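Side-chain contacts in MAGE domain-containing protein (Xenopus laevis, PDB 7DG2), which is the Nse3-type subunit of the Nse1-Nse3-Nse4 complex, pairs with Nse1 to shape Nse4, and probably contributes to DNA binding by Smc5/6: residues 14-17 against 18-22; 28-32 against 33-37. One frame throughout, in Å; residues are numbered along the deposited sequence.

Interaction 1: 14-17 against 18-22; sequences GEVV and QYLLI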
loop_
_atom_site.group_PDB
_atom_site.type_symbol
_atom_site.label_atom_id
_atom_site.label_comp_id
_atom_site.label_asym_id
_atom_site.label_seq_id
_atom_site.Cartn_x
_atom_site.Cartn_y
_atom_site.Cartn_z
ATOM N N GLY B 14 -19.149 -3.638 9.760
ATOM C CA GLY B 14 -18.075 -4.175 8.937
ATOM C C GLY B 14 -17.960 -3.474 7.596
ATOM O O GLY B 14 -16.854 -3.214 7.113
ATOM N N GLU B 15 -19.099 -3.155 6.978
ATOM C CA GLU B 15 -19.069 -2.450 5.701
ATOM C C GLU B 15 -18.464 -1.060 5.849
ATOM O O GLU B 15 -17.738 -0.590 4.966
ATOM C CB GLU B 15 -20.486 -2.378 5.118
ATOM C CG GLU B 15 -20.998 -3.752 4.728
ATOM C CD GLU B 15 -22.503 -3.823 4.489
ATOM O OE1 GLU B 15 -23.208 -2.811 4.657
ATOM O OE2 GLU B 15 -22.983 -4.924 4.142
ATOM N N VAL B 16 -18.782 -0.366 6.943
ATOM C CA VAL B 16 -18.203 0.959 7.149
ATOM C C VAL B 16 -16.689 0.862 7.314
ATOM O O VAL B 16 -15.942 1.707 6.809
ATOM C CB VAL B 16 -18.859 1.651 8.358
ATOM C CG1 VAL B 16 -18.084 2.900 8.712
ATOM C CG2 VAL B 16 -20.325 1.996 8.023
ATOM N N VAL B 17 -16.214 -0.144 8.060
ATOM C CA VAL B 17 -14.769 -0.332 8.205
ATOM C C VAL B 17 -14.137 -0.565 6.840
ATOM O O VAL B 17 -13.118 0.041 6.499
ATOM C CB VAL B 17 -14.461 -1.489 9.172
ATOM C CG1 VAL B 17 -12.953 -1.795 9.196
ATOM C CG2 VAL B 17 -14.967 -1.156 10.570
ATOM N N GLN B 18 -14.745 -1.437 6.034
ATOM C CA GLN B 18 -14.207 -1.683 4.694
ATOM C C GLN B 18 -14.158 -0.397 3.886
ATOM O O GLN B 18 -13.172 -0.125 3.189
ATOM C CB GLN B 18 -15.057 -2.706 3.949
ATOM C CG GLN B 18 -15.009 -4.106 4.479
ATOM C CD GLN B 18 -15.837 -5.026 3.611
ATOM O OE1 GLN B 18 -16.996 -5.319 3.928
ATOM N NE2 GLN B 18 -15.260 -5.467 2.483
ATOM N N TYR B 19 -15.232 0.392 3.953
ATOM C CA TYR B 19 -15.302 1.634 3.198
ATOM C C TYR B 19 -14.220 2.604 3.648
ATOM O O TYR B 19 -13.561 3.239 2.818
ATOM C CB TYR B 19 -16.699 2.234 3.392
ATOM C CG TYR B 19 -16.990 3.511 2.663
ATOM C CD1 TYR B 19 -17.432 3.490 1.349
ATOM C CD2 TYR B 19 -16.888 4.736 3.302
ATOM C CE1 TYR B 19 -17.748 4.657 0.695
ATOM C CE2 TYR B 19 -17.188 5.904 2.646
ATOM C CZ TYR B 19 -17.613 5.861 1.345
ATOM O OH TYR B 19 -17.922 7.027 0.675
ATOM N N LEU B 20 -14.013 2.726 4.966
ATOM C CA LEU B 20 -12.977 3.636 5.456
ATOM C C LEU B 20 -11.591 3.236 4.948
ATOM O O LEU B 20 -10.800 4.090 4.517
ATOM C CB LEU B 20 -13.011 3.668 6.986
ATOM C CG LEU B 20 -14.217 4.459 7.500
ATOM C CD1 LEU B 20 -14.407 4.198 8.981
ATOM C CD2 LEU B 20 -14.009 5.957 7.247
ATOM N N LEU B 21 -11.272 1.943 4.997
ATOM C CA LEU B 21 -9.980 1.486 4.491
ATOM C C LEU B 21 -9.838 1.774 3.001
ATOM O O LEU B 21 -8.813 2.303 2.547
ATOM C CB LEU B 21 -9.822 -0.010 4.758
ATOM C CG LEU B 21 -9.741 -0.393 6.226
ATOM C CD1 LEU B 21 -9.759 -1.928 6.339
ATOM C CD2 LEU B 21 -8.460 0.178 6.836
ATOM N N ILE B 22 -10.876 1.456 2.227
ATOM C CA ILE B 22 -10.762 1.585 0.779
ATOM C C ILE B 22 -10.716 3.050 0.371
ATOM O O ILE B 22 -9.935 3.443 -0.505
ATOM C CB ILE B 22 -11.907 0.814 0.101
ATOM C CG1 ILE B 22 -11.642 -0.688 0.306
ATOM C CG2 ILE B 22 -12.014 1.232 -1.372
ATOM C CD1 ILE B 22 -12.830 -1.592 0.057
#
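Val16 and Leu20, one turn apart on the same helix, lie side by side and point the same way, with CG1 of the valine 3.9 Å from CD1 of the leucine. The valine reaches forward because CG1 stands anti to its backbone N (chi1 170°), which sets that methyl beside the carbonyl carbon and hence toward the following turn. Leucine meets it with CG swung back beside its own N, so that CG also rests 3.3 Å from Val16 O. Val17 and Leu21 repeat the pairing a step further round the helix, more loosely, at 4.3 Å between CG1 and CD1. Gln18, its CG likewise beside the backbone N, runs extended back along the preceding turn: its CG lies 3.3 Å from Gly14 O, and its amide oxygen OE1 comes to 4.0 Å from Glu15 CA.

Four successive i to i+4 backbone bonds fix this spacing, donated by Gln18, Tyr19, Leu20 and Leu21 to the carbonyls of Gly14, Glu15, Val16 and Val17. The bond from Leu21 N to Val17 O is 3.0 Å long and nearly straight, at 170° about the hydrogen.

Val16 packs on Ile50 and Ala54 of helix 47-62 and Leu20 on Leu58 of the same helix, while Tyr19 and Leu20 reach Ile30 of strand 30-31. Val17 touches both Ala54 and Leu60 of the Nse1 chain, Gln18 meets Phe61 of the Nse1 chain, and Ile22 touches Phe70 of the Nse4 chain. Helix 6-23 is shared between the interior of the MAGE homology domain and its partner subunits: Val16 and Tyr19 also rest on Val39 of helix 32-40, and Glu15 lies on both Val39 and Ile87 of the Nse1 chain.

Interaction 2: 28-32 against 33-37; sequences LPIKR and ADIVR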
loop_
_atom_site.group_PDB
_atom_site.type_symbol
_atom_site.label_atom_id
_atom_site.label_comp_id
_atom_site.label_asym_id
_atom_site.label_seq_id
_atom_site.Cartn_x
_atom_site.Cartn_y
_atom_site.Cartn_z
ATOM N N LEU B 28 -7.174 10.633 0.315
ATOM C CA LEU B 28 -8.211 11.652 0.212
ATOM C C LEU B 28 -9.109 11.589 1.448
ATOM O O LEU B 28 -9.488 10.498 1.884
ATOM C CB LEU B 28 -9.045 11.448 -1.054
ATOM C CG LEU B 28 -8.260 11.499 -2.362
ATOM C CD1 LEU B 28 -9.186 11.305 -3.567
ATOM C CD2 LEU B 28 -7.491 12.813 -2.453
ATOM N N PRO B 29 -9.451 12.723 2.048
ATOM C CA PRO B 29 -10.315 12.678 3.233
ATOM C C PRO B 29 -11.670 12.068 2.910
ATOM O O PRO B 29 -12.090 11.983 1.754
ATOM C CB PRO B 29 -10.441 14.149 3.644
ATOM C CG PRO B 29 -9.192 14.788 3.096
ATOM C CD PRO B 29 -8.936 14.080 1.785
ATOM N N ILE B 30 -12.363 11.635 3.962
ATOM C CA ILE B 30 -13.592 10.862 3.835
ATOM C C ILE B 30 -14.718 11.645 4.504
ATOM O O ILE B 30 -14.692 11.852 5.722
ATOM C CB ILE B 30 -13.444 9.473 4.469
ATOM C CG1 ILE B 30 -12.171 8.803 3.930
ATOM C CG2 ILE B 30 -14.714 8.653 4.217
ATOM C CD1 ILE B 30 -11.687 7.588 4.747
ATOM N N LYS B 31 -15.723 12.050 3.722
ATOM C CA LYS B 31 -16.822 12.830 4.298
ATOM C C LYS B 31 -17.737 11.947 5.136
ATOM O O LYS B 31 -18.151 10.880 4.692
ATOM C CB LYS B 31 -17.647 13.500 3.188
ATOM C CG LYS B 31 -16.880 14.481 2.320
ATOM C CD LYS B 31 -17.774 14.960 1.188
ATOM C CE LYS B 31 -17.081 15.954 0.268
ATOM N NZ LYS B 31 -18.075 16.516 -0.695
ATOM N N ARG B 32 -18.080 12.401 6.354
ATOM C CA ARG B 32 -19.102 11.693 7.122
ATOM C C ARG B 32 -20.376 11.502 6.306
ATOM O O ARG B 32 -21.004 10.433 6.351
ATOM C CB ARG B 32 -19.417 12.467 8.408
ATOM C CG ARG B 32 -20.401 11.790 9.325
ATOM C CD ARG B 32 -20.725 12.710 10.502
ATOM N NE ARG B 32 -21.677 13.735 10.071
ATOM C CZ ARG B 32 -22.085 14.739 10.836
ATOM N NH1 ARG B 32 -21.618 14.846 12.074
ATOM N NH2 ARG B 32 -22.968 15.617 10.364
ATOM N N ALA B 33 -20.785 12.535 5.563
ATOM C CA ALA B 33 -22.030 12.435 4.806
ATOM C C ALA B 33 -21.980 11.318 3.768
ATOM O O ALA B 33 -23.007 10.684 3.499
ATOM C CB ALA B 33 -22.346 13.777 4.135
ATOM N N ASP B 34 -20.797 11.036 3.208
ATOM C CA ASP B 34 -20.681 9.945 2.240
ATOM C C ASP B 34 -20.717 8.586 2.926
ATOM O O ASP B 34 -21.313 7.644 2.403
ATOM C CB ASP B 34 -19.397 10.071 1.419
ATOM C CG ASP B 34 -19.436 11.211 0.410
ATOM O OD1 ASP B 34 -20.538 11.572 -0.060
ATOM O OD2 ASP B 34 -18.353 11.738 0.071
ATOM N N ILE B 35 -20.086 8.449 4.102
ATOM C CA ILE B 35 -20.255 7.218 4.868
ATOM C C ILE B 35 -21.732 6.942 5.109
ATOM O O ILE B 35 -22.220 5.818 4.922
ATOM C CB ILE B 35 -19.499 7.304 6.206
ATOM C CG1 ILE B 35 -18.017 7.579 5.970
ATOM C CG2 ILE B 35 -19.704 6.002 6.990
ATOM C CD1 ILE B 35 -17.282 7.900 7.286
ATOM N N VAL B 36 -22.461 7.958 5.568
ATOM C CA VAL B 36 -23.854 7.733 5.946
ATOM C C VAL B 36 -24.709 7.415 4.722
ATOM O O VAL B 36 -25.525 6.484 4.743
ATOM C CB VAL B 36 -24.380 8.949 6.721
ATOM C CG1 VAL B 36 -25.865 8.762 7.052
ATOM C CG2 VAL B 36 -23.547 9.123 8.003
ATOM N N ARG B 37 -24.512 8.159 3.637
ATOM C CA ARG B 37 -25.350 8.015 2.444
ATOM C C ARG B 37 -25.025 6.741 1.676
ATOM O O ARG B 37 -25.930 5.986 1.299
ATOM C CB ARG B 37 -25.173 9.245 1.544
ATOM C CG ARG B 37 -25.729 9.128 0.125
ATOM C CD ARG B 37 -25.685 10.509 -0.530
ATOM N NE ARG B 37 -24.721 10.673 -1.620
ATOM C CZ ARG B 37 -23.395 10.543 -1.529
ATOM N NH1 ARG B 37 -22.644 10.754 -2.602
ATOM N NH2 ARG B 37 -22.804 10.177 -0.399
HETATM O O HOH W 1 -15.903 11.358 0.947
HETATM O O HOH W 2 -18.367 13.395 -2.025
#
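Lys31 and Asp34 both carry CG beside their backbone N (chi1 -61° and -72°), and the fully extended lysine chain passes across the carboxylate, CD lying 3.5 Å from Asp34 OD2. The charged ends stay apart, NZ being 4.8 Å from OD2. One water joins the backbone N of Lys31 to OD2, donating to the latter at 2.6 Å; a second joins OD2 to NZ, weakly at the NZ end. OD1 faces the other way, to Arg37 NH2, in a salt bridge of 2.7 Å whose hydrogen bond is weak, being strongly bent. An alanine in place of Asp34 would probably leave Arg37 without this counter-charge and both waters without their shared acceptor.

On the side facing helix 6-23, Ile30 and Ile35 cross at about a right angle, CG2 of Ile30 meeting CG1 of Ile35 at 3.9 Å. Lys31 O receives a well-directed bond from Ile35 N (166°) and a weak one from Asp34 N. Lys31 is the N-cap of helix 32-40. Ile30 pairs through its backbone with Tyr76 of strand 75-80; within this chain strand 30-31 is an outer strand of the sheet, the short first strand of a winged-helix motif leading directly into its second helix, as in the tandem winged helices of MAGE homology domains.

In the fold
Interactions 1 and 2 come in series along the chain, with centres 11 Å apart, and lie within the same MAGE homology domain. Helix 6-23 carries the first, and the second spans the junction of strand 30-31 with helix 32-40, so helix 6-23 packs against the strand and helix that follow it. They meet directly: Leu20 CD2 lies 3.8 Å from Ile35 CD1, and Tyr19 OH packs 3.5 Å from Asp34 CB. Helix 47-62 touches side chains from both, completing a shared three-helix hydrophobic interior beside the sheet. Interaction 1 also reaches Nse1 and Nse4, whereas no other protein chain of the assembly touches interaction 2; the partner-binding helix is thus backed by its own domain.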